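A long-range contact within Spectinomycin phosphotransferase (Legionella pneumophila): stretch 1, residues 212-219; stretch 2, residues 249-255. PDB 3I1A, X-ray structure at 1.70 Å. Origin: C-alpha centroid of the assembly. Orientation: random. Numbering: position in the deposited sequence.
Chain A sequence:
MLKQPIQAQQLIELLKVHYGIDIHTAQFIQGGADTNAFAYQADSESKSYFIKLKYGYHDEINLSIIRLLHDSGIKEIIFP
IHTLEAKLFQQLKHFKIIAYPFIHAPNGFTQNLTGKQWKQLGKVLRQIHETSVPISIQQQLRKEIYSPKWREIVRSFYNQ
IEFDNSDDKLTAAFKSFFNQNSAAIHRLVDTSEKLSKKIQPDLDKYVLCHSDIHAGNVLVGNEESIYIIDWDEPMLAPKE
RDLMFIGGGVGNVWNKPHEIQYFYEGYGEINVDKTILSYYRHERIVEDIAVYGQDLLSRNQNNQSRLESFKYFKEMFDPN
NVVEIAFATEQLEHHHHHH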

ATOM      1  N   ASP A 212       2.313  -2.536  -2.858  1.00 15.07           N
ATOM      2  CA  ASP A 212       2.830  -1.510  -1.965  1.00 14.90           C
ATOM      3  C   ASP A 212       3.122  -2.166  -0.622  1.00 16.77           C
ATOM      4  O   ASP A 212       2.748  -1.661   0.452  1.00 15.31           O
ATOM      5  CB  ASP A 212       1.765  -0.411  -1.824  1.00 19.60           C
ATOM      6  CG  ASP A 212       2.311   0.868  -1.249  1.00 21.61           C
ATOM      7  OD1 ASP A 212       3.530   1.101  -1.344  1.00 20.65           O
ATOM      8  OD2 ASP A 212       1.503   1.655  -0.702  1.00 24.99           O
ATOM      9  N   ILE A 213       3.839  -3.282  -0.690  1.00 14.20           N
ATOM     10  CA  ILE A 213       4.110  -4.040   0.511  1.00 14.74           C
ATOM     11  C   ILE A 213       5.374  -3.659   1.256  1.00 15.22           C
ATOM     12  O   ILE A 213       6.378  -4.372   1.238  1.00 14.95           O
ATOM     13  CB  ILE A 213       4.010  -5.583   0.189  1.00 13.74           C
ATOM     14  CG1 ILE A 213       4.166  -6.402   1.463  1.00 14.18           C
ATOM     15  CG2 ILE A 213       5.005  -5.987  -0.902  1.00 13.87           C
ATOM     16  CD1 ILE A 213       3.189  -5.975   2.566  1.00 15.26           C
ATOM     17  N   HIS A 214       5.298  -2.489   1.904  1.00 16.23           N
ATOM     18  CA  HIS A 214       6.385  -1.973   2.726  1.00 17.19           C
ATOM     19  C   HIS A 214       6.082  -2.312   4.187  1.00 16.50           C
ATOM     20  O   HIS A 214       5.022  -2.871   4.487  1.00 15.53           O
ATOM     21  CB  HIS A 214       6.553  -0.454   2.538  1.00 17.33           C
ATOM     22  CG  HIS A 214       5.315   0.335   2.806  1.00 18.30           C
ATOM     23  ND1 HIS A 214       4.928   0.712   4.078  1.00 19.29           N
ATOM     24  CD2 HIS A 214       4.391   0.847   1.960  1.00 20.07           C
ATOM     25  CE1 HIS A 214       3.819   1.425   3.997  1.00 20.80           C
ATOM     26  NE2 HIS A 214       3.474   1.524   2.724  1.00 21.31           N
ATOM     27  N   ALA A 215       7.012  -1.977   5.081  1.00 16.56           N
ATOM     28  CA  ALA A 215       6.881  -2.326   6.496  1.00 18.07           C
ATOM     29  C   ALA A 215       5.618  -1.860   7.179  1.00 19.24           C
ATOM     30  O   ALA A 215       5.157  -2.491   8.136  1.00 19.72           O
ATOM     31  CB  ALA A 215       8.108  -1.851   7.268  1.00 17.90           C
ATOM     32  N   GLY A 216       5.055  -0.757   6.695  1.00 17.56           N
ATOM     33  CA  GLY A 216       3.837  -0.257   7.283  1.00 19.73           C
ATOM     34  C   GLY A 216       2.645  -1.143   7.005  1.00 18.60           C
ATOM     35  O   GLY A 216       1.631  -1.059   7.696  1.00 18.50           O
ATOM     36  N   ASN A 217       2.759  -2.002   5.992  1.00 17.84           N
ATOM     37  CA  ASN A 217       1.657  -2.889   5.641  1.00 16.45           C
ATOM     38  C   ASN A 217       1.767  -4.329   6.134  1.00 13.75           C
ATOM     39  O   ASN A 217       1.041  -5.234   5.695  1.00 13.18           O
ATOM     40  CB  ASN A 217       1.394  -2.804   4.147  1.00 17.01           C
ATOM     41  CG  ASN A 217       0.706  -1.497   3.788  1.00 18.19           C
ATOM     42  OD1 ASN A 217      -0.061  -0.969   4.596  1.00 17.57           O
ATOM     43  ND2 ASN A 217       0.959  -0.979   2.601  1.00 16.99           N
ATOM     44  N   VAL A 218       2.699  -4.544   7.060  1.00 15.98           N
ATOM     45  CA  VAL A 218       2.802  -5.845   7.688  1.00 15.38           C
ATOM     46  C   VAL A 218       2.574  -5.603   9.182  1.00 16.08           C
ATOM     47  O   VAL A 218       3.256  -4.769   9.780  1.00 17.39           O
ATOM     48  CB  VAL A 218       4.192  -6.490   7.523  1.00 16.61           C
ATOM     49  CG1 VAL A 218       4.205  -7.820   8.265  1.00 18.30           C
ATOM     50  CG2 VAL A 218       4.501  -6.724   6.065  1.00 16.29           C
ATOM     51  N   LEU A 219       1.625  -6.321   9.774  1.00 15.66           N
ATOM     52  CA  LEU A 219       1.368  -6.187  11.207  1.00 19.39           C
ATOM     53  C   LEU A 219       1.838  -7.464  11.867  1.00 21.25           C
ATOM     54  O   LEU A 219       1.788  -8.532  11.261  1.00 22.08           O
ATOM     55  CB  LEU A 219      -0.121  -6.008  11.489  1.00 19.22           C
ATOM     56  CG  LEU A 219      -0.801  -4.802  10.826  1.00 20.47           C
ATOM     57  CD1 LEU A 219      -2.216  -4.713  11.315  1.00 21.12           C
ATOM     58  CD2 LEU A 219      -0.058  -3.539  11.162  1.00 19.07           C
ATOM     59  N   GLY A 249      14.222  -0.489   1.639  1.00 17.88           N
ATOM     60  CA  GLY A 249      14.432   0.670   2.501  1.00 19.58           C
ATOM     61  C   GLY A 249      13.304   1.670   2.685  1.00 20.42           C
ATOM     62  O   GLY A 249      13.549   2.777   3.192  1.00 19.80           O
ATOM     63  N   VAL A 250      12.086   1.321   2.276  1.00 17.83           N
ATOM     64  CA  VAL A 250      10.958   2.235   2.425  1.00 18.67           C
ATOM     65  C   VAL A 250      10.715   2.486   3.917  1.00 19.20           C
ATOM     66  O   VAL A 250      10.441   1.542   4.691  1.00 18.99           O
ATOM     67  CB  VAL A 250       9.664   1.667   1.785  1.00 16.57           C
ATOM     68  CG1 VAL A 250       8.487   2.622   2.017  1.00 17.38           C
ATOM     69  CG2 VAL A 250       9.867   1.483   0.303  1.00 17.57           C
ATOM     70  N   GLY A 251      10.820   3.757   4.305  1.00 20.81           N
ATOM     71  CA  GLY A 251      10.626   4.158   5.697  1.00 22.49           C
ATOM     72  C   GLY A 251      11.868   3.984   6.548  1.00 23.91           C
ATOM     73  O   GLY A 251      11.797   3.990   7.782  1.00 26.04           O
ATOM     74  N   ASN A 252      13.009   3.834   5.884  1.00 24.53           N
ATOM     75  CA  ASN A 252      14.299   3.643   6.524  1.00 26.77           C
ATOM     76  C   ASN A 252      14.400   2.367   7.365  1.00 27.76           C
ATOM     77  O   ASN A 252      15.099   2.319   8.379  1.00 29.70           O
ATOM     78  CB  ASN A 252      14.683   4.866   7.359  1.00 30.49           C
ATOM     79  CG  ASN A 252      16.130   5.271   7.134  1.00 32.92           C
ATOM     80  OD1 ASN A 252      16.424   6.203   6.370  1.00 36.53           O
ATOM     81  ND2 ASN A 252      17.044   4.555   7.764  1.00 33.22           N
ATOM     82  N   VAL A 253      13.665   1.343   6.948  1.00 25.17           N
ATOM     83  CA  VAL A 253      13.704   0.032   7.574  1.00 24.03           C
ATOM     84  C   VAL A 253      13.662  -0.890   6.347  1.00 23.82           C
ATOM     85  O   VAL A 253      13.427  -0.399   5.234  1.00 22.02           O
ATOM     86  CB  VAL A 253      12.478  -0.228   8.516  1.00 24.59           C
ATOM     87  CG1 VAL A 253      12.535   0.732   9.719  1.00 24.35           C
ATOM     88  CG2 VAL A 253      11.168  -0.047   7.758  1.00 22.68           C
ATOM     89  N   TRP A 254      13.885  -2.192   6.549  1.00 21.78           N
ATOM     90  CA  TRP A 254      13.892  -3.167   5.449  1.00 22.40           C
ATOM     91  C   TRP A 254      15.022  -2.805   4.476  1.00 21.84           C
ATOM     92  O   TRP A 254      14.827  -2.693   3.264  1.00 23.70           O
ATOM     93  CB  TRP A 254      12.526  -3.153   4.734  1.00 19.99           C
ATOM     94  CG  TRP A 254      11.398  -3.769   5.518  1.00 20.46           C
ATOM     95  CD1 TRP A 254      11.282  -3.877   6.885  1.00 20.49           C
ATOM     96  CD2 TRP A 254      10.209  -4.353   4.970  1.00 17.99           C
ATOM     97  NE1 TRP A 254      10.089  -4.497   7.206  1.00 19.64           N
ATOM     98  CE2 TRP A 254       9.417  -4.800   6.052  1.00 17.76           C
ATOM     99  CE3 TRP A 254       9.736  -4.540   3.663  1.00 19.85           C
ATOM    100  CZ2 TRP A 254       8.169  -5.432   5.866  1.00 18.86           C
ATOM    101  CZ3 TRP A 254       8.491  -5.168   3.472  1.00 18.31           C
ATOM    102  CH2 TRP A 254       7.725  -5.605   4.571  1.00 19.53           C
ATOM    103  N   ASN A 255      16.220  -2.643   5.025  1.00 24.47           N
ATOM    104  CA  ASN A 255      17.394  -2.276   4.245  1.00 25.26           C
ATOM    105  C   ASN A 255      18.624  -3.052   4.705  1.00 26.64           C
ATOM    106  O   ASN A 255      19.752  -2.660   4.426  1.00 26.11           O
ATOM    107  CB  ASN A 255      17.657  -0.771   4.387  1.00 25.59           C
ATOM    108  CG  ASN A 255      17.467  -0.279   5.818  1.00 28.92           C
ATOM    109  OD1 ASN A 255      17.713  -1.012   6.774  1.00 28.54           O
ATOM    110  ND2 ASN A 255      17.030   0.966   5.967  1.00 30.06           N
TER
HETATM  111  O   HOH W   1       9.692  -1.008   4.309  1.00 19.52           O

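This is a small, mostly apolar contact between two loop-rich segments, centred on the indole of Trp 254 and joined by one bridging water rather than by any direct hydrogen bond. The two stretches together bury 287 Å² against each other.

The backbones do not pair as strands. Their CA atoms come nearest at His 214 and Val 250, 6.2 Å apart, and at Ala 215 and Trp 254, 7.1 Å apart. Side chains and one water lie between them, and the indole also meets main-chain atoms.

Trp 254 gives the largest area to the contact. Its CA-to-CB bond points toward stretch 1, and the ring packs against Ile 213, His 214, Ala 215 and Val 218. Ala 215 sits over one face of the indole. Ala 215 CB lies 3.6 Å from the centroid of the five-membered ring of Trp 254 and 24° off the ring normal, which is CH-pi geometry. The approach is close, with Ala 215 CB 3.4 Å from Trp 254 CE2. The same face also covers the backbone of His 214, whose C atom is 3.7 Å from Trp 254 CH2. Val 218 meets the ring at its edge, with CG2 3.7 Å from CH2 of Trp 254, a van der Waals contact of methyl to ring edge.

Two valines extend the apolar surface. Val 253 CG2 packs 3.6 Å from Ala 215 CB, so this methyl touches both Val 253 and the indole. Val 250 CG1 lies 3.7 Å from His 214 CB, a van der Waals contact of methyl to methylene.

The polar link is water 1. The O of water 1 accepts from Ala 215 N at 3.0 Å and donates to Val 250 O at 2.7 Å. The water thus satisfies a backbone donor and a backbone acceptor that are too far apart to bond directly. Ile 213 O is less well served. Ile 213 O lies 3.2 Å from Trp 254 CZ3, is buried by the contact, and has no hydrogen-bond partner in the model.

Each stretch is also braced internally. In stretch 1, Asn 217 N bonds to His 214 O at 2.9 Å, and Gly 216 N bonds to His 214 ND1 at 3.0 Å. The Asn 217 side chain adds a bond from ND2 to Asp 212 O at 2.9 Å. In stretch 2, a type II beta turn runs from Gly 249 to Asn 252, closed by Asn 252 N to Gly 249 O at 2.9 Å. Gly 251 has positive phi, which favours glycine. Gly 249 N bonds to Trp 254 O at 2.8 Å, tying the start of the stretch to the tryptophan backbone.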